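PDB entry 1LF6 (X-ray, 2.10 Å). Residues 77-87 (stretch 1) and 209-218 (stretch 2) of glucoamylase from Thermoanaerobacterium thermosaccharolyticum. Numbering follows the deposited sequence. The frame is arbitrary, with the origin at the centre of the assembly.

Stretch 1, residues 77-87: FIVTDGKSFVP
Stretch 2 (209-218) IMTDLDENKQ

How do the two backbones lie against each other? Residues 77-80 are the end of an extended strand, with Ile78 at phi/psi -127/130; a loop then doubles back, so that Val79 N donates to Pro87 O at 3.2 Å. Stretch 2 is helical from Ile209, with Leu213 N bonded to Ile209 O at 3.1 Å, until Lys217 leaves helical geometry at phi/psi 62/31. Strand and helix run nearly parallel, in the same direction, with CA of Ile78 7.7 Å from CA of Met210; the segments that follow come closer, with CA of Gly82 5.0 Å from CA of Lys217.

What holds the loop in shape? Thr80 (chi1 t) donates from OG1 to Phe85 O at 2.6 Å and accepts Gly82 N at 3.2 Å. Asp81 (chi1 p) turns its carboxylate back on the chain, where OD2 accepts Lys83 N at 2.6 Å and Ser84 N at 2.7 Å. Gly82 takes phi/psi 74/8, a positive phi that favours glycine, and its CA lies 3.3 Å from Lys217 O in a nearly linear CA-H...O contact.

Which apolar side chains meet? Ile78 (m, m) points toward the helix, placing CG2 3.5 Å from CD1 of Leu213 (m, t) and CD1 4.0 Å from SD of Met210. Met210 starts sideways, but chi1 t, chi2 p and a chi3 of -102° bring its CE to 3.7 Å from Val86 CG1. Val86 (t) also sets CG1 4.0 Å from Leu213 CB, extending the hydrophobic patch.

How does Lys217 close the contact? With chi angles m, t, t, m, its aliphatic chain passes Val86, CG lying 3.8 Å from Val86 CG2, before NZ donates to Ser84 O at 2.8 Å. The backbone carbonyl thus receives the ammonium group while the inner methylenes, CB and CG, pack against the valine.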

# COMPACT_ATOMS: atom_id res chain seq x y z
N PHE A 77 -22.03 9.38 2.28
CA PHE A 77 -23.44 9.75 2.33
C PHE A 77 -23.92 9.89 3.77
O PHE A 77 -23.48 9.14 4.65
CB PHE A 77 -24.30 8.71 1.62
CG PHE A 77 -24.31 8.84 0.13
CD1 PHE A 77 -24.86 9.96 -0.48
CD2 PHE A 77 -23.75 7.85 -0.67
CE1 PHE A 77 -24.87 10.09 -1.86
CE2 PHE A 77 -23.75 7.97 -2.05
CZ PHE A 77 -24.31 9.09 -2.65
N ILE A 78 -24.81 10.85 3.99
CA ILE A 78 -25.40 11.07 5.30
C ILE A 78 -26.91 11.05 5.08
O ILE A 78 -27.42 11.73 4.19
CB ILE A 78 -25.00 12.44 5.90
CG1 ILE A 78 -23.48 12.58 5.92
CG2 ILE A 78 -25.56 12.56 7.31
CD1 ILE A 78 -22.77 11.49 6.72
N VAL A 79 -27.62 10.27 5.88
CA VAL A 79 -29.07 10.18 5.75
C VAL A 79 -29.78 10.57 7.03
O VAL A 79 -29.28 10.35 8.13
CB VAL A 79 -29.50 8.75 5.34
CG1 VAL A 79 -28.86 7.74 6.26
CG2 VAL A 79 -31.02 8.61 5.41
N THR A 80 -30.96 11.16 6.88
CA THR A 80 -31.76 11.58 8.01
C THR A 80 -33.24 11.52 7.65
O THR A 80 -33.60 11.36 6.48
CB THR A 80 -31.42 13.02 8.44
OG1 THR A 80 -32.12 13.34 9.65
CG2 THR A 80 -31.82 14.01 7.35
N ASP A 81 -34.10 11.64 8.66
CA ASP A 81 -35.54 11.62 8.45
C ASP A 81 -36.05 13.06 8.49
O ASP A 81 -37.25 13.31 8.34
CB ASP A 81 -36.22 10.80 9.54
CG ASP A 81 -35.97 11.34 10.94
OD1 ASP A 81 -36.50 10.77 11.91
OD2 ASP A 81 -35.23 12.34 11.06
N GLY A 82 -35.13 13.99 8.70
CA GLY A 82 -35.48 15.40 8.78
C GLY A 82 -36.16 15.73 10.09
O GLY A 82 -36.65 16.85 10.29
N LYS A 83 -36.19 14.76 11.00
CA LYS A 83 -36.84 14.93 12.29
C LYS A 83 -35.94 14.66 13.49
O LYS A 83 -35.77 15.52 14.35
CB LYS A 83 -38.07 14.03 12.37
CG LYS A 83 -39.07 14.23 11.25
CD LYS A 83 -40.22 13.24 11.37
CE LYS A 83 -41.18 13.39 10.20
NZ LYS A 83 -42.29 12.40 10.30
N SER A 84 -35.37 13.46 13.55
CA SER A 84 -34.52 13.10 14.67
C SER A 84 -33.15 12.50 14.35
O SER A 84 -32.14 13.18 14.45
CB SER A 84 -35.29 12.15 15.60
OG SER A 84 -35.82 11.05 14.88
N PHE A 85 -33.12 11.22 13.96
CA PHE A 85 -31.86 10.55 13.67
C PHE A 85 -31.07 11.08 12.47
O PHE A 85 -31.63 11.59 11.50
CB PHE A 85 -32.10 9.04 13.50
CG PHE A 85 -32.85 8.67 12.25
CD1 PHE A 85 -32.19 8.61 11.02
CD2 PHE A 85 -34.21 8.39 12.30
CE1 PHE A 85 -32.88 8.26 9.86
CE2 PHE A 85 -34.90 8.04 11.15
CZ PHE A 85 -34.24 7.98 9.93
N VAL A 86 -29.75 10.96 12.57
CA VAL A 86 -28.82 11.40 11.52
C VAL A 86 -27.64 10.43 11.46
O VAL A 86 -26.62 10.65 12.12
CB VAL A 86 -28.27 12.81 11.82
CG1 VAL A 86 -27.31 13.24 10.73
CG2 VAL A 86 -29.42 13.80 11.92
N PRO A 87 -27.76 9.33 10.69
CA PRO A 87 -26.67 8.36 10.58
C PRO A 87 -25.65 8.62 9.47
O PRO A 87 -25.99 9.00 8.35
CB PRO A 87 -27.41 7.04 10.36
CG PRO A 87 -28.56 7.46 9.54
CD PRO A 87 -29.03 8.72 10.24
N ILE A 209 -21.81 20.57 6.33
CA ILE A 209 -23.05 19.83 6.15
C ILE A 209 -23.35 18.89 7.33
O ILE A 209 -24.49 18.82 7.79
CB ILE A 209 -23.00 19.04 4.80
CG1 ILE A 209 -24.40 18.95 4.18
CG2 ILE A 209 -22.39 17.66 5.00
CD1 ILE A 209 -25.42 18.19 4.99
N MET A 210 -22.33 18.19 7.82
CA MET A 210 -22.52 17.26 8.94
C MET A 210 -23.00 17.96 10.20
O MET A 210 -23.90 17.48 10.88
CB MET A 210 -21.20 16.53 9.23
CG MET A 210 -21.29 15.44 10.30
SD MET A 210 -22.25 14.00 9.79
CE MET A 210 -23.79 14.28 10.61
N THR A 211 -22.40 19.11 10.51
CA THR A 211 -22.79 19.86 11.70
C THR A 211 -24.19 20.45 11.54
O THR A 211 -24.98 20.48 12.48
CB THR A 211 -21.80 21.02 11.98
OG1 THR A 211 -20.47 20.51 12.09
CG2 THR A 211 -22.17 21.72 13.29
N ASP A 212 -24.48 20.91 10.33
CA ASP A 212 -25.78 21.51 10.03
C ASP A 212 -26.90 20.51 10.30
O ASP A 212 -27.96 20.89 10.81
CB ASP A 212 -25.82 21.96 8.57
CG ASP A 212 -27.00 22.87 8.27
OD1 ASP A 212 -27.15 23.28 7.10
OD2 ASP A 212 -27.77 23.18 9.20
N LEU A 213 -26.66 19.25 9.96
CA LEU A 213 -27.65 18.19 10.15
C LEU A 213 -27.78 17.76 11.61
O LEU A 213 -28.86 17.38 12.06
CB LEU A 213 -27.30 16.96 9.30
CG LEU A 213 -27.26 17.11 7.78
CD1 LEU A 213 -26.91 15.77 7.16
CD2 LEU A 213 -28.61 17.59 7.26
N ASP A 214 -26.68 17.80 12.35
CA ASP A 214 -26.71 17.41 13.76
C ASP A 214 -27.60 18.35 14.56
O ASP A 214 -28.12 17.98 15.62
CB ASP A 214 -25.30 17.43 14.34
CG ASP A 214 -24.45 16.28 13.83
OD1 ASP A 214 -23.22 16.30 14.05
OD2 ASP A 214 -25.02 15.36 13.21
N GLU A 215 -27.76 19.57 14.06
CA GLU A 215 -28.56 20.59 14.72
C GLU A 215 -29.95 20.77 14.11
O GLU A 215 -30.93 20.97 14.83
CB GLU A 215 -27.82 21.93 14.69
CG GLU A 215 -28.60 23.09 15.29
CD GLU A 215 -27.94 24.43 15.04
OE1 GLU A 215 -28.46 25.45 15.54
OE2 GLU A 215 -26.91 24.47 14.34
N ASN A 216 -30.03 20.70 12.79
CA ASN A 216 -31.30 20.88 12.09
C ASN A 216 -31.80 19.60 11.41
O ASN A 216 -32.99 19.47 11.12
CB ASN A 216 -31.15 21.98 11.04
CG ASN A 216 -30.61 23.27 11.62
OD1 ASN A 216 -31.23 23.87 12.49
ND2 ASN A 216 -29.44 23.69 11.15
N LYS A 217 -30.89 18.67 11.16
CA LYS A 217 -31.25 17.41 10.52
C LYS A 217 -31.80 17.71 9.13
O LYS A 217 -32.65 17.00 8.60
CB LYS A 217 -32.27 16.67 11.37
CG LYS A 217 -31.81 16.56 12.81
CD LYS A 217 -32.85 15.94 13.71
CE LYS A 217 -32.43 16.08 15.17
NZ LYS A 217 -31.06 15.55 15.41
N GLN A 218 -31.29 18.79 8.55
CA GLN A 218 -31.66 19.26 7.22
C GLN A 218 -30.78 20.46 6.90
O GLN A 218 -30.37 21.19 7.80
CB GLN A 218 -33.14 19.66 7.19
CG GLN A 218 -33.52 20.76 8.18
CD GLN A 218 -34.99 21.15 8.08
OE1 GLN A 218 -35.48 21.98 8.85
NE2 GLN A 218 -35.70 20.55 7.12